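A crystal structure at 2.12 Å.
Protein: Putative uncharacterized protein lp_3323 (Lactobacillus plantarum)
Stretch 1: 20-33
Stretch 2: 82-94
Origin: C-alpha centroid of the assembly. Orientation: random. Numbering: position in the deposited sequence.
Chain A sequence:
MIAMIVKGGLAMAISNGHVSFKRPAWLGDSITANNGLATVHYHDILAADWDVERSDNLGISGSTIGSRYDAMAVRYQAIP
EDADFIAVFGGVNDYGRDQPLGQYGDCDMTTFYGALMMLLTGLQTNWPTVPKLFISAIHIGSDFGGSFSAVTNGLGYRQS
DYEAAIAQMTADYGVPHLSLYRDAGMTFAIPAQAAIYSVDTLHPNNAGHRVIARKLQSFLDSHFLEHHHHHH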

# COMPACT_ATOMS: atom_id res chain seq x y z
N SER A 20 -20.80 2.55 4.84
CA SER A 20 -21.59 1.70 5.73
C SER A 20 -22.28 0.60 4.93
O SER A 20 -22.45 0.73 3.72
CB SER A 20 -22.61 2.51 6.53
OG SER A 20 -23.55 3.14 5.68
N PHE A 21 -22.65 -0.49 5.60
CA PHE A 21 -23.36 -1.61 4.97
C PHE A 21 -24.53 -2.05 5.86
O PHE A 21 -24.48 -1.85 7.07
CB PHE A 21 -22.42 -2.80 4.74
CG PHE A 21 -21.20 -2.46 3.95
CD1 PHE A 21 -21.24 -2.40 2.56
CD2 PHE A 21 -20.00 -2.18 4.61
CE1 PHE A 21 -20.11 -2.08 1.84
CE2 PHE A 21 -18.86 -1.86 3.89
CZ PHE A 21 -18.91 -1.81 2.50
N LYS A 22 -25.55 -2.65 5.26
CA LYS A 22 -26.75 -3.03 6.02
C LYS A 22 -26.74 -4.48 6.48
O LYS A 22 -27.35 -4.81 7.48
CB LYS A 22 -28.02 -2.76 5.20
CG LYS A 22 -28.13 -1.31 4.68
CD LYS A 22 -29.30 -1.10 3.68
CE LYS A 22 -29.21 -2.00 2.42
NZ LYS A 22 -27.85 -2.05 1.76
N ARG A 23 -26.03 -5.35 5.75
CA ARG A 23 -26.02 -6.79 6.02
C ARG A 23 -24.60 -7.37 5.96
O ARG A 23 -24.32 -8.25 5.13
CB ARG A 23 -26.94 -7.53 5.04
CG ARG A 23 -28.43 -7.32 5.30
CD ARG A 23 -29.32 -7.91 4.19
NE ARG A 23 -28.84 -7.64 2.84
CZ ARG A 23 -29.05 -6.52 2.16
NH1 ARG A 23 -29.76 -5.52 2.70
NH2 ARG A 23 -28.56 -6.38 0.94
N PRO A 24 -23.70 -6.88 6.84
CA PRO A 24 -22.33 -7.40 6.81
C PRO A 24 -22.24 -8.83 7.33
O PRO A 24 -23.06 -9.24 8.16
CB PRO A 24 -21.58 -6.47 7.77
CG PRO A 24 -22.64 -6.00 8.73
CD PRO A 24 -23.89 -5.87 7.90
N ALA A 25 -21.26 -9.57 6.84
CA ALA A 25 -20.97 -10.90 7.36
C ALA A 25 -19.50 -10.94 7.76
O ALA A 25 -18.62 -10.56 7.00
CB ALA A 25 -21.28 -11.95 6.32
N TRP A 26 -19.25 -11.43 8.97
CA TRP A 26 -17.92 -11.39 9.57
C TRP A 26 -17.40 -12.81 9.79
O TRP A 26 -17.86 -13.52 10.68
CB TRP A 26 -18.00 -10.64 10.90
CG TRP A 26 -18.67 -9.28 10.78
CD1 TRP A 26 -19.99 -8.99 11.01
CD2 TRP A 26 -18.05 -8.04 10.41
NE1 TRP A 26 -20.22 -7.65 10.82
CE2 TRP A 26 -19.05 -7.04 10.44
CE3 TRP A 26 -16.74 -7.68 10.05
CZ2 TRP A 26 -18.79 -5.70 10.12
CZ3 TRP A 26 -16.48 -6.33 9.73
CH2 TRP A 26 -17.50 -5.37 9.77
N LEU A 27 -16.45 -13.22 8.96
CA LEU A 27 -15.87 -14.56 9.05
C LEU A 27 -14.51 -14.49 9.73
O LEU A 27 -13.63 -13.78 9.26
CB LEU A 27 -15.76 -15.18 7.66
CG LEU A 27 -15.16 -16.58 7.50
CD1 LEU A 27 -16.02 -17.65 8.16
CD2 LEU A 27 -14.91 -16.91 6.01
N GLY A 28 -14.34 -15.20 10.84
CA GLY A 28 -13.08 -15.16 11.56
C GLY A 28 -12.90 -16.13 12.71
O GLY A 28 -13.54 -17.16 12.78
N ASP A 29 -11.99 -15.78 13.62
CA ASP A 29 -11.65 -16.60 14.77
C ASP A 29 -12.21 -15.97 16.05
O ASP A 29 -13.30 -15.40 16.02
CB ASP A 29 -10.14 -16.87 14.83
CG ASP A 29 -9.29 -15.60 14.56
OD1 ASP A 29 -9.53 -14.55 15.21
OD2 ASP A 29 -8.37 -15.67 13.70
N SER A 30 -11.49 -16.09 17.16
CA SER A 30 -11.99 -15.59 18.45
C SER A 30 -12.10 -14.06 18.56
O SER A 30 -12.89 -13.54 19.36
CB SER A 30 -11.10 -16.09 19.58
OG SER A 30 -11.61 -15.61 20.81
N ILE A 31 -11.28 -13.36 17.78
CA ILE A 31 -11.29 -11.90 17.73
C ILE A 31 -12.62 -11.40 17.12
O ILE A 31 -13.09 -10.33 17.45
CB ILE A 31 -10.05 -11.39 16.97
CG1 ILE A 31 -8.77 -11.98 17.60
CG2 ILE A 31 -10.00 -9.85 16.95
CD1 ILE A 31 -7.47 -11.76 16.82
N THR A 32 -13.21 -12.22 16.24
CA THR A 32 -14.53 -11.98 15.66
C THR A 32 -15.66 -12.69 16.45
O THR A 32 -16.75 -12.16 16.56
CB THR A 32 -14.54 -12.44 14.18
OG1 THR A 32 -13.53 -11.72 13.46
CG2 THR A 32 -15.88 -12.17 13.52
N ALA A 33 -15.39 -13.87 17.00
CA ALA A 33 -16.43 -14.69 17.67
C ALA A 33 -17.08 -13.99 18.86
O ALA A 33 -16.39 -13.33 19.65
CB ALA A 33 -15.86 -16.02 18.10
N ASP A 82 -27.56 -13.15 0.84
CA ASP A 82 -27.76 -11.72 0.61
C ASP A 82 -26.87 -10.82 1.50
O ASP A 82 -27.24 -9.68 1.83
CB ASP A 82 -29.24 -11.35 0.76
CG ASP A 82 -29.77 -11.63 2.15
OD1 ASP A 82 -29.23 -12.53 2.83
OD2 ASP A 82 -30.75 -10.96 2.54
N ALA A 83 -25.70 -11.33 1.88
CA ALA A 83 -24.68 -10.51 2.52
C ALA A 83 -24.30 -9.37 1.59
O ALA A 83 -24.10 -9.59 0.40
CB ALA A 83 -23.46 -11.36 2.82
N ASP A 84 -24.24 -8.14 2.11
CA ASP A 84 -23.85 -7.00 1.28
C ASP A 84 -22.40 -6.57 1.49
O ASP A 84 -21.90 -5.66 0.80
CB ASP A 84 -24.82 -5.81 1.43
CG ASP A 84 -24.62 -5.03 2.71
OD1 ASP A 84 -23.97 -5.55 3.64
OD2 ASP A 84 -25.13 -3.90 2.80
N PHE A 85 -21.73 -7.22 2.44
CA PHE A 85 -20.32 -7.01 2.74
C PHE A 85 -19.77 -8.27 3.40
O PHE A 85 -20.42 -8.84 4.28
CB PHE A 85 -20.14 -5.81 3.68
CG PHE A 85 -18.71 -5.57 4.13
CD1 PHE A 85 -17.71 -5.21 3.21
CD2 PHE A 85 -18.36 -5.68 5.48
CE1 PHE A 85 -16.39 -4.98 3.63
CE2 PHE A 85 -17.06 -5.46 5.91
CZ PHE A 85 -16.07 -5.10 4.98
N ILE A 86 -18.60 -8.70 2.97
CA ILE A 86 -17.94 -9.84 3.58
C ILE A 86 -16.53 -9.48 4.03
O ILE A 86 -15.69 -9.05 3.24
CB ILE A 86 -17.91 -11.08 2.65
CG1 ILE A 86 -19.34 -11.54 2.34
CG2 ILE A 86 -17.10 -12.23 3.29
CD1 ILE A 86 -19.50 -12.30 1.02
N ALA A 87 -16.28 -9.68 5.32
CA ALA A 87 -14.97 -9.50 5.90
C ALA A 87 -14.41 -10.84 6.40
O ALA A 87 -15.13 -11.62 7.05
CB ALA A 87 -15.05 -8.50 7.03
N VAL A 88 -13.15 -11.11 6.08
CA VAL A 88 -12.45 -12.28 6.60
C VAL A 88 -11.28 -11.85 7.46
O VAL A 88 -10.41 -11.09 7.02
CB VAL A 88 -11.98 -13.23 5.49
CG1 VAL A 88 -11.27 -14.45 6.08
CG2 VAL A 88 -13.16 -13.64 4.60
N PHE A 89 -11.27 -12.33 8.70
CA PHE A 89 -10.26 -11.94 9.67
C PHE A 89 -9.58 -13.21 10.21
O PHE A 89 -9.98 -13.77 11.23
CB PHE A 89 -10.95 -11.11 10.77
CG PHE A 89 -10.01 -10.34 11.67
CD1 PHE A 89 -8.68 -10.72 11.83
CD2 PHE A 89 -10.48 -9.26 12.39
CE1 PHE A 89 -7.84 -10.03 12.68
CE2 PHE A 89 -9.64 -8.56 13.25
CZ PHE A 89 -8.32 -8.94 13.40
N GLY A 90 -8.56 -13.67 9.50
CA GLY A 90 -7.92 -14.93 9.84
C GLY A 90 -6.43 -14.99 9.56
O GLY A 90 -5.86 -14.06 8.98
N GLY A 91 -5.80 -16.10 9.98
CA GLY A 91 -4.38 -16.33 9.77
C GLY A 91 -3.55 -16.43 11.04
O GLY A 91 -2.48 -17.04 11.04
N VAL A 92 -4.03 -15.82 12.13
CA VAL A 92 -3.24 -15.82 13.35
C VAL A 92 -3.20 -17.21 14.00
O VAL A 92 -2.18 -17.58 14.58
CB VAL A 92 -3.66 -14.72 14.36
CG1 VAL A 92 -4.81 -15.16 15.25
CG2 VAL A 92 -2.45 -14.36 15.22
N ASN A 93 -4.29 -17.96 13.86
CA ASN A 93 -4.31 -19.36 14.31
C ASN A 93 -3.55 -20.27 13.37
O ASN A 93 -2.90 -21.21 13.81
CB ASN A 93 -5.74 -19.87 14.51
CG ASN A 93 -6.44 -19.21 15.69
OD1 ASN A 93 -7.61 -18.81 15.59
ND2 ASN A 93 -5.73 -19.09 16.81
N ASP A 94 -3.63 -20.00 12.07
CA ASP A 94 -2.80 -20.75 11.14
C ASP A 94 -1.33 -20.60 11.53
O ASP A 94 -0.59 -21.58 11.56
CB ASP A 94 -3.07 -20.32 9.71
CG ASP A 94 -4.53 -20.49 9.32
OD1 ASP A 94 -4.84 -21.37 8.48
OD2 ASP A 94 -5.38 -19.73 9.85
O HOH W 1 -6.83 -17.49 12.38
O HOH W 2 -11.15 -13.12 13.93

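Parallel β-strands are zipped together by their backbones, but the character of the contact is often set by a few side chains at the ends of the ladder. Residues 20-33 and 82-94 illustrate the principle: together they bury 1033 Å², and the three residues most covered by the opposing stretch are Phe89, Asp84 and Phe85.

The ladder itself is regular. Ala25 N donates to Phe85 O (2.8 Å), Ala87 N to Ala25 O (3.0 Å), Leu27 N to Ala87 O (2.8 Å) and Phe89 N to Leu27 O (2.8 Å), the alternation expected of parallel strands, whose directions here differ by 18°. Ala25 and Leu27 share one face of the sheet with Ile86 and Val88, where Leu27 CD2 lies 4.0 Å from Val88 CG2. Trp26 lies on the other face with Phe85, Ala87 and Phe89; the indole packs against the small side chain of Ala87, with Ala87 CB 3.6 Å from Trp26 CE3.

Before the strands pair fully, Asp84 acts as a clasp. Its carboxylate, chi1 in the p well, receives two successive backbone amides: Lys22 N to Asp84 OD2 (2.8 Å) and Arg23 N to Asp84 OD1 (3.0 Å). An aspartate suits this place because its short side chain presents two acceptors to adjacent N-H groups, while Asp84 N donates to Arg23 O (3.0 Å). Lys22 NZ adds a weak, salt-bridged hydrogen bond to Asp84 OD2 at 3.5 Å. Nearby, Arg23 NE reaches Asp82 O at 2.8 Å, nearly straight at 171°.

Phe85 supplies the apolar counterpart. Its ring stacks, offset, on that of Phe21, with planes only 6° apart, and Phe85 CB sits over the Phe21 ring face, 3.5 Å from Phe21 CG. The edge of the same ring is directed at the face of Trp26, with Phe85 CE2 3.9 Å from Trp26 CH2. A flat aromatic side chain can thus serve two neighbours at once, one by its face and one by its edge.

At the far end, Phe89 is the most covered residue. Ile31 CG2 packs 3.9 Å from Phe89 CE2, and Thr32 OG1 lies 3.8 Å from Phe89 CB. An ideal CB on Gly28 would lie only 2.5 Å from Thr32 OG1 and a tight 3.0 Å from Phe89 O, so glycine suits the place. Two waters complete the join: water 2 donates to Asp29 OD1 (2.5 Å) and Phe89 O (3.0 Å), while water 1 donates to Asp29 OD2 (2.7 Å) and accepts from Gly91 N and Asn93 N (both 3.0 Å), linking Asp29 to the start of the helix.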